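Local coordinates for protein (soluble lytic transglycosylase SLT70) (Escherichia coli, PDB 1QSA) that cleaves the glycosidic bonds between N-acetylmuramic acid and N-acetylglucosamine in peptidoglycan, forming 1,6-anhydromuramic acid ends, at residues W122-Q135 / W146-R160. Sequence-based numbering, arbitrary orientation.
Sequences WQGAKELWLTGKSQ and WRASGKQDPLAYLER. With SO4 (sulfate ion), chain M.
The indole of W129 is covered on both faces: the aliphatic CD of R160 sits over the centre of its six-membered ring, 3.6 Å from the centroid, while W146 brings its six-membered edge to the opposite face, CZ3 lying 3.4 Å from CG of W129, an edge-to-face pair with planes 79° apart. At the indole edge, NE1 of W129 donates to A156 O (3.0 Å), in the ring plane but from above the carbonyl plane; R160 N reaches the same oxygen from its other face. With CG anti to the backbone N (chi1 175°), the ring leaves helix 118-129 and slots between W146 and R160. W146 in turn lays one face against A125 CB, where a small residue lets the helix come close, and the CH of its own CA points at the six-membered ring of W122. At the edge of W122, in the ring plane, a water accepts from NE1 and also from K151 NZ.

Beyond W129, the extended R160 side chain, giving a cation-pi contact on the way, spends its guanidinium on the turn after helix 118-129: NE bonds T131 O (3.0 Å, 166° at the hydrogen) and NH2 bonds K133 O (3.0 Å), both near the guanidinium plane. Long and with several coplanar N-H groups, arginine can reach past the ring and bind two loop carbonyls at once. Replacing W129 by an alanine would probably open a gap between W146 and R160 and cost A156 O its indole donor. L172 and L176 of helix 170-178 also touch R160. This is knobs-into-holes packing, W129 sitting among R160, A156, W146 and Y157, and it joins consecutive helices 118-129, 138-148 and 154-166 of the alpha-superhelix, away from the predicted active site.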
ATOM      1  N   TRP A 122      -5.697  21.316 -25.266  1.00 13.48           N
ATOM      2  CA  TRP A 122      -6.251  20.020 -25.668  1.00 13.44           C
ATOM      3  C   TRP A 122      -5.269  18.866 -25.462  1.00 15.39           C
ATOM      4  O   TRP A 122      -5.689  17.745 -25.138  1.00 16.88           O
ATOM      5  CB  TRP A 122      -6.737  20.067 -27.120  1.00 15.02           C
ATOM      6  CG  TRP A 122      -7.717  21.176 -27.439  1.00 15.22           C
ATOM      7  CD1 TRP A 122      -7.953  21.713 -28.680  1.00 16.38           C
ATOM      8  CD2 TRP A 122      -8.567  21.903 -26.526  1.00 14.65           C
ATOM      9  NE1 TRP A 122      -8.884  22.713 -28.597  1.00 14.91           N
ATOM     10  CE2 TRP A 122      -9.278  22.857 -27.291  1.00 14.35           C
ATOM     11  CE3 TRP A 122      -8.792  21.847 -25.141  1.00 15.85           C
ATOM     12  CZ2 TRP A 122     -10.195  23.749 -26.720  1.00 14.12           C
ATOM     13  CZ3 TRP A 122      -9.705  22.737 -24.573  1.00 14.76           C
ATOM     14  CH2 TRP A 122     -10.396  23.676 -25.362  1.00 15.73           C
ATOM     15  N   GLN A 123      -3.979  19.131 -25.650  1.00 14.25           N
ATOM     16  CA  GLN A 123      -2.949  18.120 -25.423  1.00 16.87           C
ATOM     17  C   GLN A 123      -2.983  17.752 -23.941  1.00 16.14           C
ATOM     18  O   GLN A 123      -2.956  16.578 -23.590  1.00 16.38           O
ATOM     19  CB  GLN A 123      -1.560  18.655 -25.783  1.00 20.73           C
ATOM     20  CG  GLN A 123      -1.374  18.955 -27.262  1.00 28.89           C
ATOM     21  CD  GLN A 123      -0.239  19.949 -27.550  1.00 33.95           C
ATOM     22  OE1 GLN A 123       0.438  20.442 -26.639  1.00 35.96           O
ATOM     23  NE2 GLN A 123      -0.049  20.262 -28.830  1.00 36.43           N
ATOM     24  N   GLY A 124      -3.083  18.764 -23.081  1.00 15.35           N
ATOM     25  CA  GLY A 124      -3.126  18.515 -21.644  1.00 15.48           C
ATOM     26  C   GLY A 124      -4.403  17.825 -21.233  1.00 13.72           C
ATOM     27  O   GLY A 124      -4.383  16.870 -20.436  1.00 14.62           O
ATOM     28  N   ALA A 125      -5.518  18.312 -21.770  1.00 13.32           N
ATOM     29  CA  ALA A 125      -6.831  17.738 -21.482  1.00 14.18           C
ATOM     30  C   ALA A 125      -6.871  16.251 -21.823  1.00 14.17           C
ATOM     31  O   ALA A 125      -7.313  15.443 -21.007  1.00 13.52           O
ATOM     32  CB  ALA A 125      -7.920  18.479 -22.254  1.00 14.63           C
ATOM     33  N   LYS A 126      -6.355  15.890 -22.996  1.00 15.63           N
ATOM     34  CA  LYS A 126      -6.361  14.491 -23.431  1.00 15.91           C
ATOM     35  C   LYS A 126      -5.594  13.585 -22.467  1.00 16.85           C
ATOM     36  O   LYS A 126      -6.044  12.484 -22.146  1.00 16.73           O
ATOM     37  CB  LYS A 126      -5.795  14.365 -24.851  1.00 17.00           C
ATOM     38  CG  LYS A 126      -5.924  12.961 -25.414  1.00 21.16           C
ATOM     39  CD  LYS A 126      -5.382  12.878 -26.831  1.00 24.08           C
ATOM     40  CE  LYS A 126      -5.544  11.462 -27.376  1.00 28.75           C
ATOM     41  NZ  LYS A 126      -4.955  11.316 -28.736  1.00 30.36           N
ATOM     42  N   GLU A 127      -4.455  14.065 -21.985  1.00 15.76           N
ATOM     43  CA  GLU A 127      -3.640  13.306 -21.048  1.00 17.80           C
ATOM     44  C   GLU A 127      -4.381  13.097 -19.713  1.00 17.37           C
ATOM     45  O   GLU A 127      -4.310  12.028 -19.115  1.00 16.04           O
ATOM     46  CB  GLU A 127      -2.315  14.027 -20.817  1.00 21.01           C
ATOM     47  CG  GLU A 127      -1.322  13.249 -19.972  1.00 29.73           C
ATOM     48  CD  GLU A 127       0.044  13.911 -19.919  1.00 35.23           C
ATOM     49  OE1 GLU A 127       0.462  14.517 -20.936  1.00 38.76           O
ATOM     50  OE2 GLU A 127       0.701  13.825 -18.859  1.00 39.48           O
ATOM     51  N   LEU A 128      -5.091  14.128 -19.269  1.00 14.51           N
ATOM     52  CA  LEU A 128      -5.855  14.081 -18.022  1.00 13.95           C
ATOM     53  C   LEU A 128      -7.125  13.227 -18.172  1.00 13.93           C
ATOM     54  O   LEU A 128      -7.640  12.664 -17.203  1.00 13.78           O
ATOM     55  CB  LEU A 128      -6.229  15.514 -17.594  1.00 12.69           C
ATOM     56  CG  LEU A 128      -5.088  16.402 -17.066  1.00 14.77           C
ATOM     57  CD1 LEU A 128      -5.483  17.886 -17.079  1.00 16.40           C
ATOM     58  CD2 LEU A 128      -4.690  15.948 -15.662  1.00 17.70           C
ATOM     59  N   TRP A 129      -7.621  13.148 -19.401  1.00 14.28           N
ATOM     60  CA  TRP A 129      -8.835  12.415 -19.717  1.00 13.78           C
ATOM     61  C   TRP A 129      -8.661  10.906 -19.768  1.00 14.14           C
ATOM     62  O   TRP A 129      -9.532  10.165 -19.325  1.00 13.13           O
ATOM     63  CB  TRP A 129      -9.354  12.899 -21.078  1.00 12.97           C
ATOM     64  CG  TRP A 129     -10.549  12.167 -21.627  1.00 12.91           C
ATOM     65  CD1 TRP A 129     -10.550  11.168 -22.575  1.00 13.13           C
ATOM     66  CD2 TRP A 129     -11.924  12.436 -21.327  1.00 12.63           C
ATOM     67  NE1 TRP A 129     -11.841  10.813 -22.881  1.00 12.55           N
ATOM     68  CE2 TRP A 129     -12.706  11.569 -22.132  1.00 12.48           C
ATOM     69  CE3 TRP A 129     -12.575  13.328 -20.459  1.00 11.17           C
ATOM     70  CZ2 TRP A 129     -14.103  11.569 -22.093  1.00 11.55           C
ATOM     71  CZ3 TRP A 129     -13.968  13.329 -20.418  1.00 12.06           C
ATOM     72  CH2 TRP A 129     -14.717  12.449 -21.233  1.00 11.14           C
ATOM     73  N   LEU A 130      -7.541  10.460 -20.318  1.00 13.05           N
ATOM     74  CA  LEU A 130      -7.300   9.035 -20.510  1.00 14.35           C
ATOM     75  C   LEU A 130      -6.941   8.228 -19.276  1.00 15.65           C
ATOM     76  O   LEU A 130      -5.833   7.699 -19.134  1.00 16.70           O
ATOM     77  CB  LEU A 130      -6.309   8.815 -21.663  1.00 15.21           C
ATOM     78  CG  LEU A 130      -6.858   9.275 -23.028  1.00 17.26           C
ATOM     79  CD1 LEU A 130      -5.751   9.303 -24.056  1.00 18.76           C
ATOM     80  CD2 LEU A 130      -8.005   8.377 -23.495  1.00 18.14           C
ATOM     81  N   THR A 131      -7.945   8.086 -18.422  1.00 13.11           N
ATOM     82  CA  THR A 131      -7.848   7.324 -17.174  1.00 13.02           C
ATOM     83  C   THR A 131      -9.257   6.908 -16.754  1.00 13.36           C
ATOM     84  O   THR A 131     -10.235   7.625 -17.008  1.00 12.97           O
ATOM     85  CB  THR A 131      -7.198   8.137 -16.028  1.00 14.59           C
ATOM     86  OG1 THR A 131      -7.150   7.329 -14.843  1.00 13.76           O
ATOM     87  CG2 THR A 131      -7.983   9.413 -15.731  1.00 15.21           C
ATOM     88  N   GLY A 132      -9.352   5.721 -16.159  1.00 12.02           N
ATOM     89  CA  GLY A 132     -10.628   5.212 -15.675  1.00 12.15           C
ATOM     90  C   GLY A 132     -10.974   5.794 -14.313  1.00 13.44           C
ATOM     91  O   GLY A 132     -12.078   5.600 -13.807  1.00 13.44           O
ATOM     92  N   LYS A 133     -10.017   6.483 -13.701  1.00 13.18           N
ATOM     93  CA  LYS A 133     -10.224   7.118 -12.403  1.00 15.14           C
ATOM     94  C   LYS A 133     -11.042   8.416 -12.545  1.00 13.88           C
ATOM     95  O   LYS A 133     -11.027   9.073 -13.599  1.00 12.55           O
ATOM     96  CB  LYS A 133      -8.849   7.437 -11.797  1.00 20.34           C
ATOM     97  CG  LYS A 133      -8.835   8.427 -10.654  1.00 29.76           C
ATOM     98  CD  LYS A 133      -7.428   8.996 -10.470  1.00 34.77           C
ATOM     99  CE  LYS A 133      -7.402  10.131  -9.452  1.00 37.93           C
ATOM    100  NZ  LYS A 133      -7.769   9.654  -8.091  1.00 40.67           N
ATOM    101  N   SER A 134     -11.801   8.752 -11.508  1.00 12.82           N
ATOM    102  CA  SER A 134     -12.557   9.997 -11.495  1.00 13.11           C
ATOM    103  C   SER A 134     -11.536  11.080 -11.164  1.00 13.62           C
ATOM    104  O   SER A 134     -10.799  10.967 -10.181  1.00 14.32           O
ATOM    105  CB  SER A 134     -13.645   9.968 -10.424  1.00 14.21           C
ATOM    106  OG  SER A 134     -14.703   9.110 -10.822  1.00 14.22           O
ATOM    107  N   GLN A 135     -11.462  12.087 -12.026  1.00 12.45           N
ATOM    108  CA  GLN A 135     -10.520  13.202 -11.881  1.00 12.71           C
ATOM    109  C   GLN A 135     -11.114  14.369 -11.074  1.00 11.80           C
ATOM    110  O   GLN A 135     -12.312  14.390 -10.798  1.00 11.22           O
ATOM    111  CB  GLN A 135     -10.085  13.666 -13.282  1.00 11.61           C
ATOM    112  CG  GLN A 135      -9.262  12.640 -14.048  1.00 12.32           C
ATOM    113  CD  GLN A 135      -7.831  12.527 -13.526  1.00 12.58           C
ATOM    114  OE1 GLN A 135      -7.597  12.343 -12.327  1.00 12.20           O
ATOM    115  NE2 GLN A 135      -6.867  12.671 -14.425  1.00 12.66           N
ATOM    116  N   TRP A 146     -13.042  21.394 -24.151  1.00 14.13           N
ATOM    117  CA  TRP A 146     -12.279  20.546 -25.061  1.00 13.92           C
ATOM    118  C   TRP A 146     -13.247  19.886 -26.035  1.00 16.34           C
ATOM    119  O   TRP A 146     -13.045  19.932 -27.252  1.00 16.29           O
ATOM    120  CB  TRP A 146     -11.502  19.489 -24.272  1.00 13.39           C
ATOM    121  CG  TRP A 146     -10.769  18.460 -25.090  1.00 15.90           C
ATOM    122  CD1 TRP A 146     -10.140  18.637 -26.296  1.00 16.40           C
ATOM    123  CD2 TRP A 146     -10.571  17.084 -24.735  1.00 15.96           C
ATOM    124  NE1 TRP A 146      -9.562  17.459 -26.707  1.00 17.10           N
ATOM    125  CE2 TRP A 146      -9.811  16.490 -25.768  1.00 15.91           C
ATOM    126  CE3 TRP A 146     -10.960  16.300 -23.638  1.00 15.71           C
ATOM    127  CZ2 TRP A 146      -9.427  15.143 -25.737  1.00 15.75           C
ATOM    128  CZ3 TRP A 146     -10.580  14.964 -23.608  1.00 18.10           C
ATOM    129  CH2 TRP A 146      -9.818  14.400 -24.653  1.00 16.76           C
ATOM    130  N   ARG A 147     -14.315  19.305 -25.501  1.00 15.98           N
ATOM    131  CA  ARG A 147     -15.315  18.664 -26.342  1.00 16.76           C
ATOM    132  C   ARG A 147     -16.038  19.702 -27.221  1.00 18.50           C
ATOM    133  O   ARG A 147     -16.291  19.457 -28.397  1.00 18.56           O
ATOM    134  CB  ARG A 147     -16.328  17.897 -25.483  1.00 18.17           C
ATOM    135  CG  ARG A 147     -17.417  17.197 -26.294  1.00 18.60           C
ATOM    136  CD  ARG A 147     -18.307  16.350 -25.397  1.00 19.74           C
ATOM    137  NE  ARG A 147     -19.344  15.661 -26.168  1.00 19.04           N
ATOM    138  CZ  ARG A 147     -20.188  14.767 -25.662  1.00 19.08           C
ATOM    139  NH1 ARG A 147     -20.124  14.417 -24.380  1.00 17.78           N
ATOM    140  NH2 ARG A 147     -21.101  14.206 -26.449  1.00 18.84           N
ATOM    141  N   ALA A 148     -16.327  20.870 -26.661  1.00 17.42           N
ATOM    142  CA  ALA A 148     -17.020  21.924 -27.397  1.00 19.32           C
ATOM    143  C   ALA A 148     -16.218  22.467 -28.583  1.00 19.94           C
ATOM    144  O   ALA A 148     -16.803  22.996 -29.529  1.00 20.85           O
ATOM    145  CB  ALA A 148     -17.402  23.064 -26.457  1.00 19.16           C
ATOM    146  N   SER A 149     -14.898  22.300 -28.543  1.00 18.90           N
ATOM    147  CA  SER A 149     -14.011  22.785 -29.603  1.00 18.56           C
ATOM    148  C   SER A 149     -14.061  21.957 -30.882  1.00 19.02           C
ATOM    149  O   SER A 149     -13.603  22.414 -31.932  1.00 19.23           O
ATOM    150  CB  SER A 149     -12.564  22.782 -29.118  1.00 18.12           C
ATOM    151  OG  SER A 149     -12.058  21.458 -29.115  1.00 17.09           O
ATOM    152  N   GLY A 150     -14.538  20.716 -30.766  1.00 17.39           N
ATOM    153  CA  GLY A 150     -14.603  19.817 -31.902  1.00 17.59           C
ATOM    154  C   GLY A 150     -13.312  19.037 -32.054  1.00 17.92           C
ATOM    155  O   GLY A 150     -13.182  18.209 -32.959  1.00 19.49           O
ATOM    156  N   LYS A 151     -12.353  19.288 -31.162  1.00 17.66           N
ATOM    157  CA  LYS A 151     -11.055  18.624 -31.233  1.00 18.14           C
ATOM    158  C   LYS A 151     -10.942  17.342 -30.416  1.00 19.07           C
ATOM    159  O   LYS A 151      -9.882  16.716 -30.397  1.00 20.79           O
ATOM    160  CB  LYS A 151      -9.931  19.587 -30.831  1.00 18.65           C
ATOM    161  CG  LYS A 151      -9.829  20.873 -31.675  1.00 22.09           C
ATOM    162  CD  LYS A 151      -9.635  20.582 -33.150  1.00 23.33           C
ATOM    163  CE  LYS A 151      -9.099  21.821 -33.884  1.00 25.25           C
ATOM    164  NZ  LYS A 151      -9.927  23.024 -33.616  1.00 28.60           N
ATOM    165  N   GLN A 152     -12.009  16.969 -29.721  1.00 19.59           N
ATOM    166  CA  GLN A 152     -11.992  15.736 -28.934  1.00 20.24           C
ATOM    167  C   GLN A 152     -12.342  14.553 -29.840  1.00 19.96           C
ATOM    168  O   GLN A 152     -13.478  14.435 -30.293  1.00 21.41           O
ATOM    169  CB  GLN A 152     -12.989  15.815 -27.776  1.00 19.32           C
ATOM    170  CG  GLN A 152     -13.025  14.555 -26.903  1.00 20.57           C
ATOM    171  CD  GLN A 152     -14.125  14.607 -25.866  1.00 20.71           C
ATOM    172  OE1 GLN A 152     -15.310  14.592 -26.202  1.00 19.86           O
ATOM    173  NE2 GLN A 152     -13.741  14.681 -24.593  1.00 22.09           N
ATOM    174  N   ASP A 153     -11.354  13.703 -30.105  1.00 21.55           N
ATOM    175  CA  ASP A 153     -11.521  12.504 -30.941  1.00 22.03           C
ATOM    176  C   ASP A 153     -12.576  11.616 -30.268  1.00 23.51           C
ATOM    177  O   ASP A 153     -12.440  11.280 -29.088  1.00 20.36           O
ATOM    178  CB  ASP A 153     -10.175  11.759 -31.020  1.00 24.65           C
ATOM    179  CG  ASP A 153     -10.202  10.522 -31.938  1.00 27.10           C
ATOM    180  OD1 ASP A 153     -11.280  10.100 -32.406  1.00 27.89           O
ATOM    181  OD2 ASP A 153      -9.111   9.967 -32.186  1.00 29.02           O
ATOM    182  N   PRO A 154     -13.663  11.268 -30.988  1.00 23.06           N
ATOM    183  CA  PRO A 154     -14.686  10.415 -30.365  1.00 22.85           C
ATOM    184  C   PRO A 154     -14.101   9.085 -29.865  1.00 21.93           C
ATOM    185  O   PRO A 154     -14.593   8.514 -28.889  1.00 19.07           O
ATOM    186  CB  PRO A 154     -15.732  10.235 -31.478  1.00 23.24           C
ATOM    187  CG  PRO A 154     -14.963  10.511 -32.749  1.00 26.28           C
ATOM    188  CD  PRO A 154     -14.039  11.631 -32.367  1.00 25.21           C
ATOM    189  N   LEU A 155     -13.043   8.604 -30.516  1.00 20.67           N
ATOM    190  CA  LEU A 155     -12.402   7.368 -30.075  1.00 20.34           C
ATOM    191  C   LEU A 155     -11.798   7.544 -28.681  1.00 19.69           C
ATOM    192  O   LEU A 155     -11.719   6.582 -27.922  1.00 18.61           O
ATOM    193  CB  LEU A 155     -11.313   6.907 -31.050  1.00 23.85           C
ATOM    194  CG  LEU A 155     -11.758   6.302 -32.388  1.00 26.30           C
ATOM    195  CD1 LEU A 155     -10.508   5.934 -33.194  1.00 26.64           C
ATOM    196  CD2 LEU A 155     -12.639   5.076 -32.170  1.00 26.28           C
ATOM    197  N   ALA A 156     -11.359   8.765 -28.353  1.00 18.17           N
ATOM    198  CA  ALA A 156     -10.785   9.038 -27.032  1.00 18.05           C
ATOM    199  C   ALA A 156     -11.904   9.009 -25.991  1.00 16.46           C
ATOM    200  O   ALA A 156     -11.690   8.593 -24.848  1.00 16.19           O
ATOM    201  CB  ALA A 156     -10.076  10.401 -27.015  1.00 16.92           C
ATOM    202  N   TYR A 157     -13.100   9.428 -26.398  1.00 16.31           N
ATOM    203  CA  TYR A 157     -14.261   9.432 -25.508  1.00 15.46           C
ATOM    204  C   TYR A 157     -14.619   7.983 -25.165  1.00 17.09           C
ATOM    205  O   TYR A 157     -14.741   7.614 -23.991  1.00 15.51           O
ATOM    206  CB  TYR A 157     -15.463  10.120 -26.173  1.00 15.47           C
ATOM    207  CG  TYR A 157     -16.582  10.446 -25.203  1.00 15.19           C
ATOM    208  CD1 TYR A 157     -17.490   9.463 -24.785  1.00 15.35           C
ATOM    209  CD2 TYR A 157     -16.697  11.724 -24.657  1.00 14.96           C
ATOM    210  CE1 TYR A 157     -18.479   9.748 -23.844  1.00 15.43           C
ATOM    211  CE2 TYR A 157     -17.686  12.022 -23.709  1.00 15.77           C
ATOM    212  CZ  TYR A 157     -18.569  11.027 -23.309  1.00 15.54           C
ATOM    213  OH  TYR A 157     -19.518  11.321 -22.364  1.00 14.98           O
ATOM    214  N   LEU A 158     -14.713   7.147 -26.197  1.00 17.50           N
ATOM    215  CA  LEU A 158     -15.056   5.740 -26.014  1.00 16.47           C
ATOM    216  C   LEU A 158     -13.972   5.003 -25.212  1.00 16.64           C
ATOM    217  O   LEU A 158     -14.282   4.141 -24.382  1.00 16.04           O
ATOM    218  CB  LEU A 158     -15.275   5.082 -27.382  1.00 18.77           C
ATOM    219  CG  LEU A 158     -16.138   3.822 -27.388  1.00 20.43           C
ATOM    220  CD1 LEU A 158     -17.537   4.127 -26.837  1.00 22.20           C
ATOM    221  CD2 LEU A 158     -16.219   3.285 -28.812  1.00 24.72           C
ATOM    222  N   GLU A 159     -12.709   5.382 -25.415  1.00 16.21           N
ATOM    223  CA  GLU A 159     -11.591   4.781 -24.686  1.00 14.45           C
ATOM    224  C   GLU A 159     -11.689   5.035 -23.177  1.00 13.87           C
ATOM    225  O   GLU A 159     -11.349   4.166 -22.368  1.00 12.68           O
ATOM    226  CB  GLU A 159     -10.258   5.303 -25.240  1.00 16.63           C
ATOM    227  CG  GLU A 159      -9.012   4.919 -24.433  1.00 16.61           C
ATOM    228  CD  GLU A 159      -8.752   3.416 -24.355  1.00 21.41           C
ATOM    229  OE1 GLU A 159      -9.458   2.631 -25.034  1.00 21.68           O
ATOM    230  OE2 GLU A 159      -7.830   3.022 -23.603  1.00 20.41           O
ATOM    231  N   ARG A 160     -12.142   6.225 -22.783  1.00 12.62           N
ATOM    232  CA  ARG A 160     -12.277   6.481 -21.359  1.00 10.38           C
ATOM    233  C   ARG A 160     -13.361   5.592 -20.747  1.00 11.63           C
ATOM    234  O   ARG A 160     -13.244   5.187 -19.585  1.00 12.23           O
ATOM    235  CB  ARG A 160     -12.555   7.958 -21.045  1.00 10.98           C
ATOM    236  CG  ARG A 160     -12.420   8.212 -19.547  1.00 11.79           C
ATOM    237  CD  ARG A 160     -12.555   9.675 -19.143  1.00 12.14           C
ATOM    238  NE  ARG A 160     -12.193   9.823 -17.737  1.00 10.86           N
ATOM    239  CZ  ARG A 160     -12.597  10.808 -16.945  1.00 12.26           C
ATOM    240  NH1 ARG A 160     -13.406  11.754 -17.412  1.00 13.14           N
ATOM    241  NH2 ARG A 160     -12.201  10.833 -15.672  1.00 12.82           N
TER
HETATM  242  S   SO4 M 712     -21.984  15.202 -30.241  1.00 61.99           S
HETATM  243  O1  SO4 M 712     -20.953  14.473 -31.005  1.00 61.02           O
HETATM  244  O2  SO4 M 712     -23.154  14.330 -30.027  1.00 61.12           O
HETATM  245  O3  SO4 M 712     -21.431  15.634 -28.940  1.00 61.19           O
HETATM  246  O4  SO4 M 712     -22.410  16.396 -31.004  1.00 62.75           O
HETATM  247  O   HOH W   1      -9.596  24.517 -30.964  1.00 21.89           O
HETATM  248  O   HOH W   2     -13.415  12.821 -13.972  1.00 16.55           O